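Local coordinates for protein xylooligosaccharide oxidase (Myceliophthora thermophila, PDB 5L6G) that oxidises the C1 hydroxyl of xylooligosaccharides and related sugars to lactones with bicovalently bound FAD, passing the electrons to molecular oxygen to give hydrogen peroxide, at residues Phe171-His176 with Gln283-His287; Asp205-Ala209 with Arg472-Ile476; Ser215-Ile219 with Phe486-Val492. Residues are numbered along the deposited sequence.

Interaction 1 (Phe171-His176 with Gln283-His287). With XYP (beta-D-xylopyranose), chain J.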
loop_
_atom_site.group_PDB
_atom_site.type_symbol
_atom_site.label_atom_id
_atom_site.label_comp_id
_atom_site.label_asym_id
_atom_site.label_seq_id
_atom_site.Cartn_x
_atom_site.Cartn_y
_atom_site.Cartn_z
ATOM N N PHE A 171 -9.169 3.377 -5.848
ATOM C CA PHE A 171 -10.454 3.922 -6.264
ATOM C C PHE A 171 -11.488 2.883 -6.687
ATOM O O PHE A 171 -12.535 3.221 -7.276
ATOM C CB PHE A 171 -10.231 4.981 -7.349
ATOM C CG PHE A 171 -9.901 6.347 -6.801
ATOM C CD1 PHE A 171 -10.857 7.100 -6.137
ATOM C CD2 PHE A 171 -8.642 6.882 -6.949
ATOM C CE1 PHE A 171 -10.564 8.368 -5.641
ATOM C CE2 PHE A 171 -8.341 8.146 -6.459
ATOM C CZ PHE A 171 -9.307 8.888 -5.807
ATOM N N SER A 172 -11.203 1.621 -6.378
ATOM C CA SER A 172 -12.176 0.542 -6.463
ATOM C C SER A 172 -12.403 -0.141 -5.125
ATOM O O SER A 172 -13.173 -1.090 -5.051
ATOM C CB SER A 172 -11.703 -0.517 -7.473
ATOM O OG SER A 172 -11.713 0.031 -8.772
ATOM N N SER A 173 -11.768 0.351 -4.066
ATOM C CA SER A 173 -11.697 -0.407 -2.833
ATOM C C SER A 173 -13.015 -0.408 -2.075
ATOM O O SER A 173 -13.401 -1.424 -1.505
ATOM C CB SER A 173 -10.562 0.093 -1.945
ATOM O OG SER A 173 -9.333 -0.369 -2.467
ATOM N N HIS A 174 -13.704 0.718 -2.041
ATOM C CA HIS A 174 -15.043 0.695 -1.474
ATOM C C HIS A 174 -15.927 -0.338 -2.205
ATOM O O HIS A 174 -16.687 -1.091 -1.565
ATOM C CB HIS A 174 -15.694 2.050 -1.525
ATOM C CG HIS A 174 -16.883 2.153 -0.633
ATOM N ND1 HIS A 174 -18.165 2.288 -1.112
ATOM C CD2 HIS A 174 -16.985 2.091 0.716
ATOM C CE1 HIS A 174 -19.005 2.339 -0.092
ATOM N NE2 HIS A 174 -18.312 2.217 1.025
ATOM N N SER A 175 -15.832 -0.365 -3.540
ATOM C CA SER A 175 -16.617 -1.299 -4.331
ATOM C C SER A 175 -16.159 -2.757 -4.244
ATOM O O SER A 175 -17.002 -3.665 -4.304
ATOM C CB SER A 175 -16.625 -0.883 -5.798
ATOM O OG SER A 175 -17.058 0.450 -5.943
ATOM N N HIS A 176 -14.843 -2.989 -4.138
ATOM C CA HIS A 176 -14.268 -4.319 -4.379
ATOM C C HIS A 176 -13.148 -4.764 -3.425
ATOM O O HIS A 176 -12.608 -5.863 -3.563
ATOM C CB HIS A 176 -13.724 -4.375 -5.820
ATOM C CG HIS A 176 -14.783 -4.266 -6.875
ATOM N ND1 HIS A 176 -15.771 -5.208 -7.041
ATOM C CD2 HIS A 176 -14.976 -3.349 -7.848
ATOM C CE1 HIS A 176 -16.549 -4.866 -8.055
ATOM N NE2 HIS A 176 -16.091 -3.734 -8.559
ATOM N N GLN A 283 -12.341 13.698 -3.729
ATOM C CA GLN A 283 -12.045 13.156 -5.041
ATOM C C GLN A 283 -12.649 11.771 -5.044
ATOM O O GLN A 283 -12.387 10.983 -4.135
ATOM C CB GLN A 283 -10.537 13.010 -5.261
ATOM C CG GLN A 283 -9.779 14.301 -5.065
ATOM C CD GLN A 283 -8.295 14.116 -5.273
ATOM O OE1 GLN A 283 -7.714 13.109 -4.865
ATOM N NE2 GLN A 283 -7.667 15.109 -5.875
ATOM N N GLY A 284 -13.430 11.483 -6.078
ATOM C CA GLY A 284 -14.099 10.206 -6.193
ATOM C C GLY A 284 -13.937 9.554 -7.541
ATOM O O GLY A 284 -13.528 10.191 -8.522
ATOM N N LEU A 285 -14.214 8.254 -7.560
ATOM C CA LEU A 285 -14.424 7.506 -8.781
ATOM C C LEU A 285 -15.695 6.689 -8.560
ATOM O O LEU A 285 -15.758 5.827 -7.677
ATOM C CB LEU A 285 -13.238 6.602 -9.102
ATOM C CG LEU A 285 -13.267 5.987 -10.503
ATOM C CD1 LEU A 285 -13.037 7.072 -11.544
ATOM C CD2 LEU A 285 -12.279 4.858 -10.680
ATOM N N TYR A 286 -16.714 6.987 -9.348
ATOM C CA TYR A 286 -17.977 6.310 -9.235
ATOM C C TYR A 286 -18.043 5.258 -10.325
ATOM O O TYR A 286 -17.830 5.564 -11.502
ATOM C CB TYR A 286 -19.099 7.324 -9.393
ATOM C CG TYR A 286 -20.461 6.737 -9.201
ATOM C CD1 TYR A 286 -20.954 6.486 -7.924
ATOM C CD2 TYR A 286 -21.255 6.424 -10.297
ATOM C CE1 TYR A 286 -22.200 5.931 -7.739
ATOM C CE2 TYR A 286 -22.516 5.869 -10.131
ATOM C CZ TYR A 286 -22.979 5.631 -8.848
ATOM O OH TYR A 286 -24.212 5.098 -8.679
ATOM N N HIS A 287 -18.321 4.017 -9.941
ATOM C CA HIS A 287 -18.408 2.930 -10.909
ATOM C C HIS A 287 -19.782 2.911 -11.573
ATOM O O HIS A 287 -20.654 2.114 -11.232
ATOM C CB HIS A 287 -18.095 1.600 -10.249
ATOM C CG HIS A 287 -16.671 1.477 -9.819
ATOM N ND1 HIS A 287 -15.951 0.324 -10.001
ATOM C CD2 HIS A 287 -15.819 2.367 -9.253
ATOM C CE1 HIS A 287 -14.727 0.492 -9.542
ATOM N NE2 HIS A 287 -14.621 1.722 -9.076
HETATM O O1 XYP J . -16.295 -7.880 -2.985
HETATM C C1 XYP J . -15.415 -8.904 -2.503
HETATM C C2 XYP J . -15.247 -9.988 -3.567
HETATM C C3 XYP J . -14.178 -11.005 -3.169
HETATM C C4 XYP J . -12.917 -10.294 -2.678
HETATM C C5 XYP J . -13.254 -9.248 -1.617
HETATM O O2 XYP J . -16.512 -10.636 -3.746
HETATM O O3 XYP J . -13.850 -11.870 -4.274
HETATM O O4 XYP J . -12.009 -11.263 -2.145
HETATM O O5 XYP J . -14.158 -8.305 -2.174
HETATM O O HOH W 1 -17.001 -2.105 -10.488
#
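The backbones of Phe171-His176 and Gln283-His287 come nearest at Phe171 and Leu285, whose CA atoms are 5.9 Å apart. Residues 283-286 are extended, at the end of strand 280-286, whereas Phe171 and Ser172 lead into the short helix that starts at Ser173. A hydrogen bond joins the two segments: His287 NE2 donates to Phe171 O at 3.1 Å with an N-H...O angle of 160°, so an imidazole satisfies a main-chain carbonyl just before the helix. The Phe171 side chain lies along the strand, with CE1 3.5 Å from Gln283 O at the ring edge and CD1 3.8 Å from Leu285 CB. Strand 280-286 belongs to the large antiparallel sheet of the substrate domain, so the contact joins that sheet to the FAD-binding domain of this oxidase family. It also borders the active site: Phe171 touches Thr154 and Gln283 OE1 is hydrogen-bonded to Arg272; Thr154 and Arg272 bind the substrate. A separate xylose has its O5 3.2 Å from His176 O. One water lies 2.7 Å from His176 NE2 and 2.7 Å from His287 ND1, bridging two imidazoles whose planes are inclined at 55°. Ser175 OG, hydrogen-bonded to Glu267, sits over a face of the His287 ring, 4.0 Å from its CD2.

Interaction 2 (Asp205-Ala209 with Arg472-Ile476)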
loop_
_atom_site.group_PDB
_atom_site.type_symbol
_atom_site.label_atom_id
_atom_site.label_comp_id
_atom_site.label_asym_id
_atom_site.label_seq_id
_atom_site.Cartn_x
_atom_site.Cartn_y
_atom_site.Cartn_z
ATOM N N ASP A 205 -2.285 -21.166 7.322
ATOM C CA ASP A 205 -1.632 -20.193 8.217
ATOM C C ASP A 205 -0.770 -19.196 7.441
ATOM O O ASP A 205 -0.785 -18.002 7.724
ATOM C CB ASP A 205 -0.759 -20.870 9.258
ATOM C CG ASP A 205 -1.551 -21.585 10.321
ATOM O OD1 ASP A 205 -2.735 -21.249 10.559
ATOM O OD2 ASP A 205 -0.974 -22.526 10.919
ATOM N N LEU A 206 -0.001 -19.703 6.484
ATOM C CA LEU A 206 0.857 -18.865 5.658
ATOM C C LEU A 206 -0.000 -17.966 4.778
ATOM O O LEU A 206 0.299 -16.789 4.614
ATOM C CB LEU A 206 1.785 -19.732 4.795
ATOM C CG LEU A 206 2.579 -19.001 3.707
ATOM C CD1 LEU A 206 3.396 -17.865 4.297
ATOM C CD2 LEU A 206 3.481 -19.973 2.968
ATOM N N PHE A 207 -1.072 -18.516 4.223
ATOM C CA PHE A 207 -1.971 -17.725 3.397
ATOM C C PHE A 207 -2.540 -16.573 4.217
ATOM O O PHE A 207 -2.570 -15.430 3.772
ATOM C CB PHE A 207 -3.090 -18.596 2.851
ATOM C CG PHE A 207 -3.808 -17.980 1.695
ATOM C CD1 PHE A 207 -3.094 -17.519 0.600
ATOM C CD2 PHE A 207 -5.174 -17.867 1.692
ATOM C CE1 PHE A 207 -3.742 -16.949 -0.484
ATOM C CE2 PHE A 207 -5.836 -17.302 0.605
ATOM C CZ PHE A 207 -5.109 -16.845 -0.480
ATOM N N TRP A 208 -2.950 -16.881 5.441
ATOM C CA TRP A 208 -3.397 -15.856 6.388
ATOM C C TRP A 208 -2.288 -14.827 6.633
ATOM O O TRP A 208 -2.515 -13.631 6.474
ATOM C CB TRP A 208 -3.858 -16.519 7.700
ATOM C CG TRP A 208 -4.361 -15.551 8.737
ATOM C CD1 TRP A 208 -5.635 -15.123 8.905
ATOM C CD2 TRP A 208 -3.582 -14.902 9.750
ATOM N NE1 TRP A 208 -5.708 -14.245 9.963
ATOM C CE2 TRP A 208 -4.454 -14.087 10.490
ATOM C CE3 TRP A 208 -2.229 -14.928 10.095
ATOM C CZ2 TRP A 208 -4.022 -13.314 11.555
ATOM C CZ3 TRP A 208 -1.802 -14.168 11.157
ATOM C CH2 TRP A 208 -2.689 -13.364 11.869
ATOM N N ALA A 209 -1.081 -15.279 6.975
ATOM C CA ALA A 209 0.012 -14.346 7.280
ATOM C C ALA A 209 0.412 -13.480 6.071
ATOM O O ALA A 209 0.643 -12.274 6.209
ATOM C CB ALA A 209 1.221 -15.079 7.843
ATOM N N ARG A 472 -0.506 -13.853 16.565
ATOM C CA ARG A 472 -0.501 -14.989 15.651
ATOM C C ARG A 472 0.571 -14.825 14.571
ATOM O O ARG A 472 1.280 -15.783 14.239
ATOM C CB ARG A 472 -1.870 -15.179 15.021
ATOM C CG ARG A 472 -1.904 -16.358 14.079
ATOM C CD ARG A 472 -3.301 -16.571 13.563
ATOM N NE ARG A 472 -3.345 -17.632 12.561
ATOM C CZ ARG A 472 -4.384 -17.846 11.759
ATOM N NH1 ARG A 472 -5.459 -17.072 11.836
ATOM N NH2 ARG A 472 -4.341 -18.824 10.874
ATOM N N LEU A 473 0.723 -13.610 14.055
ATOM C CA LEU A 473 1.814 -13.322 13.114
ATOM C C LEU A 473 3.180 -13.692 13.685
ATOM O O LEU A 473 4.013 -14.224 12.963
ATOM C CB LEU A 473 1.843 -11.853 12.696
ATOM C CG LEU A 473 0.785 -11.426 11.662
ATOM C CD1 LEU A 473 0.788 -9.929 11.515
ATOM C CD2 LEU A 473 1.040 -12.086 10.326
ATOM N N ARG A 474 3.415 -13.374 14.957
ATOM C CA ARG A 474 4.701 -13.702 15.598
ATOM C C ARG A 474 4.891 -15.214 15.712
ATOM O O ARG A 474 6.006 -15.732 15.559
ATOM C CB ARG A 474 4.810 -13.048 16.971
ATOM C CG ARG A 474 4.928 -11.542 16.901
ATOM C CD ARG A 474 5.326 -10.927 18.224
ATOM N NE ARG A 474 6.674 -11.354 18.614
ATOM C CZ ARG A 474 7.215 -11.151 19.811
ATOM N NH1 ARG A 474 6.528 -10.526 20.763
ATOM N NH2 ARG A 474 8.449 -11.583 20.064
ATOM N N ARG A 475 3.801 -15.929 15.958
ATOM C CA ARG A 475 3.875 -17.383 16.044
ATOM C C ARG A 475 4.221 -17.995 14.698
ATOM O O ARG A 475 5.076 -18.864 14.625
ATOM C CB ARG A 475 2.589 -17.973 16.612
ATOM C CG ARG A 475 2.393 -17.636 18.081
ATOM C CD ARG A 475 1.328 -18.488 18.742
ATOM N NE ARG A 475 0.003 -18.263 18.150
ATOM C CZ ARG A 475 -0.840 -17.293 18.493
ATOM N NH1 ARG A 475 -0.524 -16.405 19.432
ATOM N NH2 ARG A 475 -2.021 -17.213 17.885
ATOM N N ILE A 476 3.570 -17.527 13.637
ATOM C CA ILE A 476 3.849 -18.029 12.286
ATOM C C ILE A 476 5.266 -17.637 11.877
ATOM O O ILE A 476 5.966 -18.385 11.208
ATOM C CB ILE A 476 2.797 -17.528 11.268
ATOM C CG1 ILE A 476 1.431 -18.110 11.619
ATOM C CG2 ILE A 476 3.124 -17.980 9.857
ATOM C CD1 ILE A 476 0.291 -17.467 10.881
#
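Two helices, 204-213 and 470-480, meet here through Asp205-Ala209 and Arg472-Ile476. The local axes approach to 10.3 Å, and their N-to-C directions differ by 125°, an oblique crossing closer to antiparallel than parallel. The helices come closest in backbone at Ala209 and Leu473, with CA atoms 6.2 Å apart, where the small alanine methyl makes a shallow spot that the larger residues occupy: Ala209 CB is 3.9 Å from Leu473 CD2 and 4.0 Å from Ile476 CD1. Trp208 is the main projection from its helix. Its indole reaches across to the other helix, with CZ3 3.6 Å from Leu473 CD2 and CE3 3.7 Å from Ile476 CD1, while the extended Arg472 side chain lies over one of its faces. Ile476 in turn pushes its CD1 methyl between Asp205, Trp208 and Ala209, reaching 3.4 Å from Asp205 O. The stacking is nearly flat: the Arg472 guanidinium and the indole are inclined at 15°, with Arg472 CZ 3.8 Å from the centroid of the five-membered ring of Trp208 and Arg472 CD 3.7 Å from that of the six-membered ring. Arg472 NH2 also donates to Asp205 OD1 at 2.9 Å, from the guanidinium edge. The cation thus uses its face for a cation-pi interaction and its edge for a salt bridge, so charge pairing borders an otherwise apolar interface between the FAD-binding and berberine-like regions.

Interaction 3 (Ser215-Ile219 with Phe486-Val492). With FAD (flavin-adenine dinucleotide), chain D.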
loop_
_atom_site.group_PDB
_atom_site.type_symbol
_atom_site.label_atom_id
_atom_site.label_comp_id
_atom_site.label_asym_id
_atom_site.label_seq_id
_atom_site.Cartn_x
_atom_site.Cartn_y
_atom_site.Cartn_z
ATOM N N SER A 215 5.592 -9.507 3.697
ATOM C CA SER A 215 7.020 -9.201 3.647
ATOM C C SER A 215 7.830 -9.978 4.672
ATOM O O SER A 215 9.049 -10.018 4.590
ATOM C CB SER A 215 7.263 -7.700 3.868
ATOM O OG SER A 215 6.574 -7.223 5.013
ATOM N N ASN A 216 7.158 -10.588 5.639
ATOM C CA ASN A 216 7.841 -11.212 6.760
ATOM C C ASN A 216 8.039 -12.715 6.638
ATOM O O ASN A 216 8.745 -13.292 7.460
ATOM C CB ASN A 216 7.050 -10.943 8.039
ATOM C CG ASN A 216 7.058 -9.486 8.419
ATOM O OD1 ASN A 216 8.072 -8.983 8.883
ATOM N ND2 ASN A 216 5.936 -8.795 8.205
ATOM N N PHE A 217 7.407 -13.349 5.654
ATOM C CA PHE A 217 7.313 -14.809 5.652
ATOM C C PHE A 217 7.973 -15.574 4.524
ATOM O O PHE A 217 8.034 -16.792 4.587
ATOM C CB PHE A 217 5.850 -15.214 5.786
ATOM C CG PHE A 217 5.219 -14.642 7.002
ATOM C CD1 PHE A 217 5.441 -15.217 8.232
ATOM C CD2 PHE A 217 4.490 -13.470 6.935
ATOM C CE1 PHE A 217 4.900 -14.671 9.379
ATOM C CE2 PHE A 217 3.945 -12.924 8.077
ATOM C CZ PHE A 217 4.135 -13.531 9.296
ATOM N N GLY A 218 8.501 -14.875 3.524
ATOM C CA GLY A 218 9.119 -15.531 2.382
ATOM C C GLY A 218 9.077 -14.578 1.214
ATOM O O GLY A 218 8.641 -13.448 1.358
ATOM N N ILE A 219 9.581 -15.006 0.073
ATOM C CA ILE A 219 9.464 -14.210 -1.132
ATOM C C ILE A 219 8.399 -14.870 -1.972
ATOM O O ILE A 219 8.536 -16.024 -2.359
ATOM C CB ILE A 219 10.804 -14.148 -1.887
ATOM C CG1 ILE A 219 11.861 -13.483 -0.998
ATOM C CG2 ILE A 219 10.638 -13.385 -3.188
ATOM C CD1 ILE A 219 13.186 -13.268 -1.684
ATOM N N PHE A 486 14.569 -12.698 6.519
ATOM C CA PHE A 486 13.902 -11.592 5.825
ATOM C C PHE A 486 13.749 -10.335 6.678
ATOM O O PHE A 486 12.848 -9.540 6.458
ATOM C CB PHE A 486 12.546 -12.068 5.306
ATOM C CG PHE A 486 12.652 -13.238 4.370
ATOM C CD1 PHE A 486 13.376 -13.126 3.188
ATOM C CD2 PHE A 486 12.038 -14.438 4.660
ATOM C CE1 PHE A 486 13.477 -14.196 2.300
ATOM C CE2 PHE A 486 12.139 -15.511 3.790
ATOM C CZ PHE A 486 12.856 -15.392 2.609
ATOM N N TYR A 487 14.683 -10.147 7.600
ATOM C CA TYR A 487 14.655 -9.056 8.548
ATOM C C TYR A 487 14.660 -7.715 7.851
ATOM O O TYR A 487 15.342 -7.520 6.859
ATOM C CB TYR A 487 15.880 -9.143 9.486
ATOM C CG TYR A 487 16.017 -7.917 10.345
ATOM C CD1 TYR A 487 15.277 -7.789 11.503
ATOM C CD2 TYR A 487 16.815 -6.840 9.945
ATOM C CE1 TYR A 487 15.366 -6.659 12.284
ATOM C CE2 TYR A 487 16.913 -5.701 10.723
ATOM C CZ TYR A 487 16.166 -5.607 11.884
ATOM O OH TYR A 487 16.224 -4.480 12.676
ATOM N N TYR A 488 13.863 -6.800 8.387
ATOM C CA TYR A 488 14.028 -5.388 8.153
ATOM C C TYR A 488 13.608 -4.714 9.453
ATOM O O TYR A 488 13.059 -5.381 10.316
ATOM C CB TYR A 488 13.260 -4.891 6.940
ATOM C CG TYR A 488 11.770 -5.113 6.940
ATOM C CD1 TYR A 488 11.227 -6.319 6.513
ATOM C CD2 TYR A 488 10.915 -4.103 7.292
ATOM C CE1 TYR A 488 9.845 -6.512 6.451
ATOM C CE2 TYR A 488 9.539 -4.287 7.246
ATOM C CZ TYR A 488 9.011 -5.495 6.832
ATOM O OH TYR A 488 7.631 -5.630 6.766
ATOM N N PRO A 489 13.905 -3.419 9.613
ATOM C CA PRO A 489 13.777 -2.813 10.953
ATOM C C PRO A 489 12.368 -2.758 11.543
ATOM O O PRO A 489 12.227 -2.560 12.740
ATOM C CB PRO A 489 14.351 -1.415 10.742
ATOM C CG PRO A 489 15.399 -1.639 9.685
ATOM C CD PRO A 489 14.710 -2.559 8.722
ATOM N N GLN A 490 11.340 -2.946 10.713
ATOM C CA GLN A 490 9.981 -3.091 11.223
ATOM C C GLN A 490 9.366 -4.449 10.933
ATOM O O GLN A 490 8.139 -4.582 10.887
ATOM C CB GLN A 490 9.101 -1.959 10.706
ATOM C CG GLN A 490 9.595 -0.598 11.185
ATOM C CD GLN A 490 8.724 0.546 10.724
ATOM O OE1 GLN A 490 8.002 0.433 9.736
ATOM N NE2 GLN A 490 8.804 1.667 11.422
ATOM N N ALA A 491 10.209 -5.468 10.779
ATOM C CA ALA A 491 9.726 -6.829 10.601
ATOM C C ALA A 491 9.105 -7.366 11.885
ATOM O O ALA A 491 9.518 -7.036 13.013
ATOM C CB ALA A 491 10.821 -7.768 10.137
ATOM N N VAL A 492 8.118 -8.233 11.681
ATOM C CA VAL A 492 7.537 -9.005 12.761
ATOM C C VAL A 492 8.632 -9.820 13.448
ATOM O O VAL A 492 9.415 -10.481 12.779
ATOM C CB VAL A 492 6.459 -9.950 12.233
ATOM C CG1 VAL A 492 6.006 -10.902 13.319
ATOM C CG2 VAL A 492 5.272 -9.123 11.706
HETATM P PA FAD D . 8.871 -2.638 -2.370
HETATM O O1A FAD D . 9.511 -3.399 -3.509
HETATM O O2A FAD D . 9.668 -1.516 -1.783
HETATM O O5B FAD D . 8.332 -3.640 -1.285
HETATM C C5B FAD D . 7.642 -3.232 -0.101
HETATM C C4B FAD D . 7.729 -4.322 0.944
HETATM O O4B FAD D . 7.133 -5.516 0.432
HETATM C C3B FAD D . 9.162 -4.680 1.302
HETATM O O3B FAD D . 9.213 -5.109 2.646
HETATM C C2B FAD D . 9.463 -5.848 0.399
HETATM O O2B FAD D . 10.536 -6.663 0.856
HETATM C C1B FAD D . 8.123 -6.549 0.371
HETATM N N9A FAD D . 7.976 -7.327 -0.861
HETATM C C8A FAD D . 8.071 -6.910 -2.121
HETATM N N7A FAD D . 7.891 -7.940 -2.982
HETATM C C5A FAD D . 7.666 -9.010 -2.221
HETATM C C6A FAD D . 7.430 -10.427 -2.489
HETATM N N6A FAD D . 7.374 -10.805 -3.781
HETATM N N1A FAD D . 7.290 -11.248 -1.428
HETATM C C2A FAD D . 7.334 -10.833 -0.159
HETATM N N3A FAD D . 7.551 -9.522 0.162
HETATM C C4A FAD D . 7.719 -8.609 -0.834
HETATM N N1 FAD D . -0.614 2.234 -1.450
HETATM C C2 FAD D . -1.976 2.088 -1.410
HETATM O O2 FAD D . -2.483 1.300 -0.565
HETATM N N3 FAD D . -2.772 2.749 -2.287
HETATM C C4 FAD D . -2.279 3.572 -3.244
HETATM O O4 FAD D . -3.007 4.197 -4.067
HETATM C C4X FAD D . -0.820 3.787 -3.344
HETATM N N5 FAD D . -0.236 4.600 -4.271
HETATM C C5X FAD D . 1.135 4.767 -4.372
HETATM C C6 FAD D . 1.727 5.582 -5.346
HETATM C C7 FAD D . 3.123 5.727 -5.388
HETATM C C7M FAD D . 3.716 6.631 -6.440
HETATM C C8 FAD D . 4.009 4.977 -4.431
HETATM C C8M FAD D . 5.530 5.058 -4.502
HETATM C C9 FAD D . 3.398 4.164 -3.482
HETATM C C9A FAD D . 2.000 4.040 -3.400
HETATM N N10 FAD D . 1.366 3.228 -2.421
HETATM C C10 FAD D . -0.019 3.061 -2.349
HETATM C "C1'" FAD D . 2.128 2.486 -1.424
HETATM C "C2'" FAD D . 2.444 1.093 -1.866
HETATM O "O2'" FAD D . 1.258 0.313 -1.688
HETATM C "C3'" FAD D . 3.513 0.581 -0.916
HETATM O "O3'" FAD D . 4.669 1.427 -0.937
HETATM C "C4'" FAD D . 3.898 -0.838 -1.342
HETATM O "O4'" FAD D . 4.297 -1.577 -0.178
HETATM C "C5'" FAD D . 4.989 -0.775 -2.380
HETATM O "O5'" FAD D . 5.094 -2.038 -3.042
HETATM P P FAD D . 6.385 -2.292 -3.912
HETATM O O1P FAD D . 6.448 -3.715 -4.372
HETATM O O2P FAD D . 6.508 -1.232 -4.960
HETATM O O3P FAD D . 7.538 -1.896 -2.873
HETATM O O HOH W 2 11.468 -8.531 3.476
HETATM O O HOH W 3 6.263 -5.816 9.167
HETATM O O HOH W 4 10.757 -10.152 8.013
#
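The adenosine end of the FAD pocket is where Ser215-Ile219 meets Phe486-Val492, and Ser215, Gly218 and Ile219 all line the cofactor. Gly218 O lies 3.3 Å from FAD C2A and Ile219 CA 3.7 Å from FAD N1A, placing this backbone at the adenine, while Tyr488 turns a ring face to the ribose hydroxyl O3B. Ser215 OG and Tyr488 OH are hydrogen-bonded at 2.6 Å, and Ser215 OG has His166 as a further partner. Asn216 OD1 accepts from Val492 N at 2.9 Å, just beyond the type I turn from Tyr488 to Ala491. The Phe486 ring covers the glycine: its CE2 is 3.3 Å from Gly218 CA, and its CE1 meets Ile219 CG1 at 3.7 Å. With phi/psi of 156/-179, Gly218 adopts a conformation in which a CB would collide with the preceding carbonyl oxygen. Ordered water extends the contact; one molecule donates to both Asn216 OD1 (3.1 Å) and Phe486 O (2.7 Å), and another accepts from Asn216 ND2 (3.1 Å) while donating to Gln490 O (2.8 Å). The C-terminal berberine-like segment packs against the pocket-lining loop of the PCMH-type FAD-binding domain and brings Tyr488 over the ribose, consistent with this flavin oxidase family.

In the fold
From the N terminus, the chain supplies the first segments of interactions 1, 2 and 3 in order, all from the FAD-binding region. Interaction 1 closes first, when strand 280-286 of the eight-stranded sheet returns to residues 171-176 after 106 intervening residues. Interactions 2 and 3 close much later, over 262 and 266 residues, as helix 470-480 and the loop after it come back. Every pair of loops crosses; none nests. Interactions 2 and 3 are neighbours, with centres 12 Å apart, and Phe217 of interaction 3 packs on Ala209, Leu473 and Ile476 of interaction 2. Interaction 1 lies apart, its centre about 30 Å from theirs, joining the substrate-domain sheet to the FAD-binding region.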